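Local coordinates for uncharacterized conserved protein (Idiomarina loihiensis, PDB 2QSD) that is of unknown function, belongs to the DUF1543 family and probably pairs with a second copy of itself, at residues A[7-19]-A[27-40]. Residues are numbered along the deposited sequence; the frame is centred on the assembly and turned at random.
Sequences DNKLFLVYVGGTA and HDIRFVVGPSMEET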
ATOM      1  N   ASP A   7      22.001  -7.734  23.350  1.00 71.12           N
ATOM      2  CA  ASP A   7      20.953  -6.699  23.594  1.00 77.03           C
ATOM      3  C   ASP A   7      20.018  -6.543  22.397  1.00 70.08           C
ATOM      4  O   ASP A   7      20.328  -5.853  21.423  1.00 68.81           O
ATOM      5  CB  ASP A   7      21.590  -5.355  23.964  1.00 81.92           C
ATOM      6  CG  ASP A   7      22.340  -5.409  25.284  1.00 98.84           C
ATOM      7  OD1 ASP A   7      21.982  -6.239  26.151  1.00101.84           O
ATOM      8  OD2 ASP A   7      23.290  -4.615  25.454  1.00109.51           O
ATOM      9  N   ASN A   8      18.867  -7.197  22.488  1.00 61.64           N
ATOM     10  CA  ASN A   8      17.885  -7.183  21.422  1.00 50.65           C
ATOM     11  C   ASN A   8      17.103  -5.879  21.347  1.00 50.24           C
ATOM     12  O   ASN A   8      16.793  -5.264  22.366  1.00 46.83           O
ATOM     13  CB  ASN A   8      16.930  -8.359  21.578  1.00 49.68           C
ATOM     14  CG  ASN A   8      17.563  -9.682  21.189  1.00 51.54           C
ATOM     15  OD1 ASN A   8      17.395 -10.685  21.878  1.00 56.73           O
ATOM     16  ND2 ASN A   8      18.290  -9.691  20.078  1.00 52.56           N
ATOM     17  N   LYS A   9      16.787  -5.470  20.125  1.00 46.41           N
ATOM     18  CA  LYS A   9      16.005  -4.276  19.892  1.00 45.51           C
ATOM     19  C   LYS A   9      14.707  -4.641  19.173  1.00 45.97           C
ATOM     20  O   LYS A   9      14.686  -5.542  18.332  1.00 44.49           O
ATOM     21  CB  LYS A   9      16.808  -3.292  19.046  1.00 46.01           C
ATOM     22  CG  LYS A   9      18.034  -2.693  19.735  1.00 53.81           C
ATOM     23  CD  LYS A   9      18.895  -1.930  18.725  1.00 59.94           C
ATOM     24  CE  LYS A   9      20.067  -1.222  19.379  1.00 78.36           C
ATOM     25  NZ  LYS A   9      21.064  -2.181  19.939  1.00 96.77           N
ATOM     26  N   LEU A  10      13.625  -3.953  19.517  1.00 41.27           N
ATOM     27  CA  LEU A  10      12.383  -4.061  18.769  1.00 37.23           C
ATOM     28  C   LEU A  10      12.364  -2.998  17.672  1.00 39.14           C
ATOM     29  O   LEU A  10      12.448  -1.796  17.947  1.00 42.52           O
ATOM     30  CB  LEU A  10      11.163  -3.900  19.688  1.00 35.10           C
ATOM     31  CG  LEU A  10       9.786  -3.956  19.010  1.00 40.82           C
ATOM     32  CD1 LEU A  10       9.496  -5.340  18.427  1.00 50.28           C
ATOM     33  CD2 LEU A  10       8.680  -3.544  19.965  1.00 34.44           C
ATOM     34  N   PHE A  11      12.262  -3.455  16.431  1.00 33.42           N
ATOM     35  CA  PHE A  11      12.176  -2.566  15.290  1.00 34.37           C
ATOM     36  C   PHE A  11      10.801  -2.642  14.650  1.00 39.83           C
ATOM     37  O   PHE A  11      10.222  -3.724  14.505  1.00 39.68           O
ATOM     38  CB  PHE A  11      13.207  -2.942  14.236  1.00 37.68           C
ATOM     39  CG  PHE A  11      14.636  -2.778  14.672  1.00 37.61           C
ATOM     40  CD1 PHE A  11      15.386  -3.889  15.052  1.00 33.93           C
ATOM     41  CD2 PHE A  11      15.249  -1.526  14.649  1.00 38.18           C
ATOM     42  CE1 PHE A  11      16.724  -3.757  15.416  1.00 39.04           C
ATOM     43  CE2 PHE A  11      16.583  -1.379  15.018  1.00 38.02           C
ATOM     44  CZ  PHE A  11      17.322  -2.498  15.403  1.00 42.75           C
ATOM     45  N   LEU A  12      10.285  -1.482  14.271  1.00 36.37           N
ATOM     46  CA  LEU A  12       9.118  -1.406  13.412  1.00 36.27           C
ATOM     47  C   LEU A  12       9.613  -0.991  12.030  1.00 41.44           C
ATOM     48  O   LEU A  12      10.181   0.083  11.871  1.00 38.32           O
ATOM     49  CB  LEU A  12       8.074  -0.471  14.039  1.00 33.72           C
ATOM     50  CG  LEU A  12       7.187   0.669  13.505  1.00 48.59           C
ATOM     51  CD1 LEU A  12       6.857   0.676  12.031  1.00 51.06           C
ATOM     52  CD2 LEU A  12       5.904   0.705  14.325  1.00 42.59           C
ATOM     53  N   VAL A  13       9.424  -1.866  11.044  1.00 44.01           N
ATOM     54  CA  VAL A  13       9.965  -1.658   9.701  1.00 37.03           C
ATOM     55  C   VAL A  13       8.862  -1.514   8.656  1.00 43.17           C
ATOM     56  O   VAL A  13       7.847  -2.209   8.698  1.00 48.81           O
ATOM     57  CB  VAL A  13      10.959  -2.785   9.276  1.00 40.03           C
ATOM     58  CG1 VAL A  13      12.149  -2.847  10.206  1.00 45.19           C
ATOM     59  CG2 VAL A  13      10.297  -4.134   9.250  1.00 47.70           C
ATOM     60  N   TYR A  14       9.065  -0.592   7.727  1.00 42.34           N
ATOM     61  CA  TYR A  14       8.124  -0.360   6.644  1.00 41.80           C
ATOM     62  C   TYR A  14       8.785  -0.905   5.391  1.00 42.20           C
ATOM     63  O   TYR A  14       9.823  -0.410   4.954  1.00 40.30           O
ATOM     64  CB  TYR A  14       7.858   1.135   6.527  1.00 44.40           C
ATOM     65  CG  TYR A  14       6.815   1.571   5.523  1.00 46.52           C
ATOM     66  CD1 TYR A  14       5.471   1.224   5.678  1.00 48.23           C
ATOM     67  CD2 TYR A  14       7.165   2.388   4.445  1.00 56.08           C
ATOM     68  CE1 TYR A  14       4.503   1.644   4.766  1.00 48.69           C
ATOM     69  CE2 TYR A  14       6.205   2.823   3.523  1.00 51.86           C
ATOM     70  CZ  TYR A  14       4.879   2.445   3.691  1.00 50.52           C
ATOM     71  OH  TYR A  14       3.935   2.866   2.788  1.00 49.19           O
ATOM     72  N   VAL A  15       8.209  -1.966   4.844  1.00 37.28           N
ATOM     73  CA  VAL A  15       8.828  -2.650   3.717  1.00 34.95           C
ATOM     74  C   VAL A  15       7.937  -2.582   2.493  1.00 39.75           C
ATOM     75  O   VAL A  15       6.730  -2.369   2.605  1.00 47.58           O
ATOM     76  CB  VAL A  15       9.189  -4.108   4.055  1.00 37.32           C
ATOM     77  CG1 VAL A  15      10.274  -4.141   5.103  1.00 32.89           C
ATOM     78  CG2 VAL A  15       7.967  -4.879   4.549  1.00 35.46           C
ATOM     79  N   GLY A  16       8.545  -2.752   1.325  1.00 43.01           N
ATOM     80  CA  GLY A  16       7.838  -2.636   0.057  1.00 32.93           C
ATOM     81  C   GLY A  16       8.251  -3.694  -0.940  1.00 39.55           C
ATOM     82  O   GLY A  16       9.348  -4.259  -0.865  1.00 38.70           O
ATOM     83  N   GLY A  17       7.363  -3.956  -1.889  1.00 35.49           N
ATOM     84  CA  GLY A  17       7.617  -4.956  -2.906  1.00 37.96           C
ATOM     85  C   GLY A  17       6.361  -5.302  -3.671  1.00 39.88           C
ATOM     86  O   GLY A  17       5.360  -4.582  -3.614  1.00 32.43           O
ATOM     87  N   THR A  18       6.412  -6.423  -4.377  1.00 35.40           N
ATOM     88  CA  THR A  18       5.311  -6.820  -5.232  1.00 40.60           C
ATOM     89  C   THR A  18       4.592  -8.071  -4.705  1.00 38.47           C
ATOM     90  O   THR A  18       5.102  -8.774  -3.827  1.00 40.49           O
ATOM     91  CB  THR A  18       5.789  -6.970  -6.710  1.00 45.30           C
ATOM     92  OG1 THR A  18       4.660  -7.177  -7.559  1.00 70.16           O
ATOM     93  CG2 THR A  18       6.756  -8.130  -6.871  1.00 40.29           C
ATOM     94  N   ALA A  19       3.388  -8.309  -5.216  1.00 34.73           N
ATOM     95  CA  ALA A  19       2.657  -9.556  -4.983  1.00 37.02           C
ATOM     96  C   ALA A  19       1.915  -9.945  -6.268  1.00 37.95           C
ATOM     97  O   ALA A  19       1.577  -9.060  -7.064  1.00 36.65           O
ATOM     98  CB  ALA A  19       1.681  -9.400  -3.822  1.00 37.29           C
ATOM     99  N   HIS A  27       2.924  -2.130   0.303  1.00 36.37           N
ATOM    100  CA  HIS A  27       3.717  -1.891   1.503  1.00 36.25           C
ATOM    101  C   HIS A  27       3.065  -2.496   2.743  1.00 35.96           C
ATOM    102  O   HIS A  27       1.849  -2.473   2.876  1.00 38.38           O
ATOM    103  CB  HIS A  27       3.917  -0.388   1.711  1.00 31.68           C
ATOM    104  CG  HIS A  27       4.673   0.277   0.606  1.00 47.17           C
ATOM    105  ND1 HIS A  27       4.068   0.698  -0.559  1.00 52.66           N
ATOM    106  CD2 HIS A  27       5.986   0.580   0.483  1.00 41.94           C
ATOM    107  CE1 HIS A  27       4.977   1.234  -1.352  1.00 57.51           C
ATOM    108  NE2 HIS A  27       6.149   1.173  -0.745  1.00 57.45           N
ATOM    109  N   ASP A  28       3.884  -3.013   3.652  1.00 29.06           N
ATOM    110  CA  ASP A  28       3.405  -3.523   4.934  1.00 37.62           C
ATOM    111  C   ASP A  28       4.333  -3.077   6.070  1.00 36.87           C
ATOM    112  O   ASP A  28       5.497  -2.748   5.835  1.00 33.89           O
ATOM    113  CB  ASP A  28       3.299  -5.060   4.899  1.00 37.82           C
ATOM    114  CG  ASP A  28       2.481  -5.631   6.054  1.00 40.91           C
ATOM    115  OD1 ASP A  28       1.645  -4.893   6.613  1.00 47.38           O
ATOM    116  OD2 ASP A  28       2.666  -6.819   6.403  1.00 42.61           O
ATOM    117  N   ILE A  29       3.798  -3.060   7.290  1.00 39.16           N
ATOM    118  CA  ILE A  29       4.560  -2.796   8.502  1.00 36.90           C
ATOM    119  C   ILE A  29       4.837  -4.115   9.212  1.00 43.91           C
ATOM    120  O   ILE A  29       3.908  -4.872   9.501  1.00 49.27           O
ATOM    121  CB  ILE A  29       3.776  -1.857   9.441  1.00 46.81           C
ATOM    122  CG1 ILE A  29       3.693  -0.444   8.853  1.00 39.98           C
ATOM    123  CG2 ILE A  29       4.377  -1.837  10.847  1.00 47.89           C
ATOM    124  CD1 ILE A  29       4.959   0.345   8.996  1.00 58.60           C
ATOM    125  N   ARG A  30       6.113  -4.400   9.469  1.00 39.99           N
ATOM    126  CA  ARG A  30       6.500  -5.581  10.242  1.00 38.27           C
ATOM    127  C   ARG A  30       7.145  -5.191  11.577  1.00 41.21           C
ATOM    128  O   ARG A  30       7.818  -4.158  11.680  1.00 39.05           O
ATOM    129  CB  ARG A  30       7.467  -6.480   9.457  1.00 32.89           C
ATOM    130  CG  ARG A  30       7.054  -6.858   8.032  1.00 41.67           C
ATOM    131  CD  ARG A  30       5.665  -7.491   7.953  1.00 45.31           C
ATOM    132  NE  ARG A  30       5.554  -8.730   8.716  1.00 44.79           N
ATOM    133  CZ  ARG A  30       4.411  -9.377   8.935  1.00 47.46           C
ATOM    134  NH1 ARG A  30       3.266  -8.913   8.448  1.00 40.41           N
ATOM    135  NH2 ARG A  30       4.413 -10.490   9.651  1.00 38.41           N
ATOM    136  N   PHE A  31       6.933  -6.025  12.591  1.00 37.52           N
ATOM    137  CA  PHE A  31       7.650  -5.918  13.850  1.00 36.48           C
ATOM    138  C   PHE A  31       8.677  -7.031  13.900  1.00 39.60           C
ATOM    139  O   PHE A  31       8.343  -8.189  13.664  1.00 44.30           O
ATOM    140  CB  PHE A  31       6.691  -6.010  15.036  1.00 40.83           C
ATOM    141  CG  PHE A  31       5.814  -4.802  15.194  1.00 47.13           C
ATOM    142  CD1 PHE A  31       4.571  -4.737  14.560  1.00 39.32           C
ATOM    143  CD2 PHE A  31       6.239  -3.716  15.964  1.00 45.64           C
ATOM    144  CE1 PHE A  31       3.761  -3.608  14.694  1.00 44.77           C
ATOM    145  CE2 PHE A  31       5.436  -2.584  16.110  1.00 47.08           C
ATOM    146  CZ  PHE A  31       4.195  -2.530  15.476  1.00 50.42           C
ATOM    147  N   VAL A  32       9.929  -6.674  14.184  1.00 37.20           N
ATOM    148  CA  VAL A  32      11.035  -7.636  14.198  1.00 38.13           C
ATOM    149  C   VAL A  32      11.982  -7.370  15.370  1.00 42.73           C
ATOM    150  O   VAL A  32      12.090  -6.234  15.840  1.00 39.27           O
ATOM    151  CB  VAL A  32      11.847  -7.635  12.872  1.00 35.81           C
ATOM    152  CG1 VAL A  32      11.082  -8.340  11.758  1.00 36.78           C
ATOM    153  CG2 VAL A  32      12.239  -6.212  12.452  1.00 35.04           C
ATOM    154  N   VAL A  33      12.659  -8.421  15.837  1.00 38.85           N
ATOM    155  CA  VAL A  33      13.568  -8.326  16.975  1.00 34.47           C
ATOM    156  C   VAL A  33      14.967  -8.844  16.635  1.00 38.56           C
ATOM    157  O   VAL A  33      15.118  -9.960  16.151  1.00 48.54           O
ATOM    158  CB  VAL A  33      13.002  -9.068  18.219  1.00 37.87           C
ATOM    159  CG1 VAL A  33      14.044  -9.178  19.329  1.00 37.33           C
ATOM    160  CG2 VAL A  33      11.789  -8.352  18.753  1.00 35.37           C
ATOM    161  N   GLY A  34      15.978  -8.018  16.888  1.00 41.48           N
ATOM    162  CA  GLY A  34      17.375  -8.404  16.709  1.00 44.01           C
ATOM    163  C   GLY A  34      18.348  -7.429  17.363  1.00 46.87           C
ATOM    164  O   GLY A  34      17.953  -6.330  17.763  1.00 47.50           O
ATOM    165  N   PRO A  35      19.628  -7.828  17.483  1.00 50.16           N
ATOM    166  CA  PRO A  35      20.702  -6.953  17.996  1.00 54.09           C
ATOM    167  C   PRO A  35      21.016  -5.798  17.047  1.00 56.10           C
ATOM    168  O   PRO A  35      21.415  -4.715  17.484  1.00 55.50           O
ATOM    169  CB  PRO A  35      21.919  -7.885  18.083  1.00 54.49           C
ATOM    170  CG  PRO A  35      21.375  -9.287  17.930  1.00 54.85           C
ATOM    171  CD  PRO A  35      20.122  -9.176  17.140  1.00 46.75           C
ATOM    172  N   SER A  36      20.852  -6.047  15.752  1.00 56.87           N
ATOM    173  CA  SER A  36      21.050  -5.029  14.732  1.00 54.10           C
ATOM    174  C   SER A  36      19.954  -5.143  13.685  1.00 52.01           C
ATOM    175  O   SER A  36      19.199  -6.114  13.667  1.00 51.15           O
ATOM    176  CB  SER A  36      22.428  -5.173  14.080  1.00 51.50           C
ATOM    177  OG  SER A  36      22.553  -6.413  13.398  1.00 59.84           O
HETATM  178  N   MSE A  37      19.886  -4.142  12.817  1.00 52.58           N
HETATM  179  CA  MSE A  37      18.925  -4.094  11.734  1.00 46.04           C
HETATM  180  C   MSE A  37      19.144  -5.235  10.725  1.00 55.59           C
HETATM  181  O   MSE A  37      18.195  -5.950  10.380  1.00 52.83           O
HETATM  182  CB  MSE A  37      19.002  -2.718  11.074  1.00 49.10           C
HETATM  183  CG  MSE A  37      17.856  -2.368  10.146  1.00 69.36           C
HETATM  184 SE   MSE A  37      16.039  -2.823  10.730  1.00 75.64          SE
HETATM  185  CE  MSE A  37      15.702  -3.697   9.066  1.00 44.96           C
ATOM    186  N   GLU A  38      20.398  -5.425  10.301  1.00 53.74           N
ATOM    187  CA  GLU A  38      20.783  -6.484   9.353  1.00 54.87           C
ATOM    188  C   GLU A  38      20.488  -7.893   9.856  1.00 52.23           C
ATOM    189  O   GLU A  38      20.310  -8.813   9.063  1.00 57.76           O
ATOM    190  CB  GLU A  38      22.271  -6.388   8.997  1.00 54.53           C
ATOM    191  CG  GLU A  38      22.652  -5.174   8.164  1.00 58.88           C
ATOM    192  CD  GLU A  38      24.080  -5.232   7.631  1.00 63.84           C
ATOM    193  OE1 GLU A  38      24.896  -6.035   8.145  1.00 61.29           O
ATOM    194  OE2 GLU A  38      24.387  -4.462   6.691  1.00 61.90           O
ATOM    195  N   GLU A  39      20.437  -8.063  11.173  1.00 52.97           N
ATOM    196  CA  GLU A  39      20.131  -9.365  11.753  1.00 59.24           C
ATOM    197  C   GLU A  39      18.634  -9.667  11.809  1.00 52.75           C
ATOM    198  O   GLU A  39      18.235 -10.741  12.253  1.00 53.79           O
ATOM    199  CB  GLU A  39      20.786  -9.520  13.129  1.00 56.79           C
ATOM    200  CG  GLU A  39      22.294  -9.754  13.049  1.00 65.21           C
ATOM    201  CD  GLU A  39      22.931  -9.948  14.409  1.00 77.32           C
ATOM    202  OE1 GLU A  39      22.889 -11.084  14.930  1.00 92.13           O
ATOM    203  OE2 GLU A  39      23.482  -8.969  14.953  1.00 87.67           O
ATOM    204  N   THR A  40      17.811  -8.725  11.350  1.00 52.01           N
ATOM    205  CA  THR A  40      16.366  -8.939  11.283  1.00 47.90           C
ATOM    206  C   THR A  40      15.904  -9.310   9.870  1.00 47.75           C
ATOM    207  O   THR A  40      14.725  -9.628   9.666  1.00 40.38           O
ATOM    208  CB  THR A  40      15.567  -7.713  11.771  1.00 46.94           C
ATOM    209  OG1 THR A  40      15.694  -6.641  10.829  1.00 47.44           O
ATOM    210  CG2 THR A  40      16.033  -7.254  13.152  1.00 43.50           C
TER
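The selenium of Met-37, a selenomethionine, lies over one face of the Phe-11 ring, 4.3 Å from SE to the ring centroid, a Met-aromatic contact. Near the plane of that ring, at its edge, sits the carbonyl O of Val-32. The Tyr-14 ring takes Ile-29 CD1 at its edge, 3.5 Å from Tyr-14 CD1. With chi1 at -175°, CG of Tyr-14 lies opposite the backbone N, and the ring leans toward Ile-29 and His-27. Its plane is 9° from that of the His-27 ring, but the centroids are 5.1 Å apart and offset, with little stacking. Tyr-14 OH comes to 3.4 Å from His-27 CB. Replacing Tyr-14 with alanine would probably leave Ile-29 CD1 and His-27 less covered and the imidazole freer to turn. At the Phe-31 ring, Leu-10 CD1 is at the edge, while Leu-12 CD2 lies obliquely, 3.8 Å from Phe-31 CE2.

Strands 9-17 and 27-34 form an antiparallel hairpin, with eight backbone hydrogen bonds in four hydrogen-bonded pairs. Within 27-40, Arg-30 NH1 forms a salt bridge with Asp-28 OD2 (3.0 Å), in the guanidinium plane. NH1 also donates to Gly-21 O of the second subunit, and Asp-28 OD1 accepts from Asn-23 N there. Val-15, Val-32 and Met-37 pack on Ile-44 of helix 41-47, on the apolar face shared with Phe-11 and Val-13. Leu-10, Leu-12, Tyr-14 and Ile-29 line the opposite face, and the charged pair ties the hairpin to the second subunit.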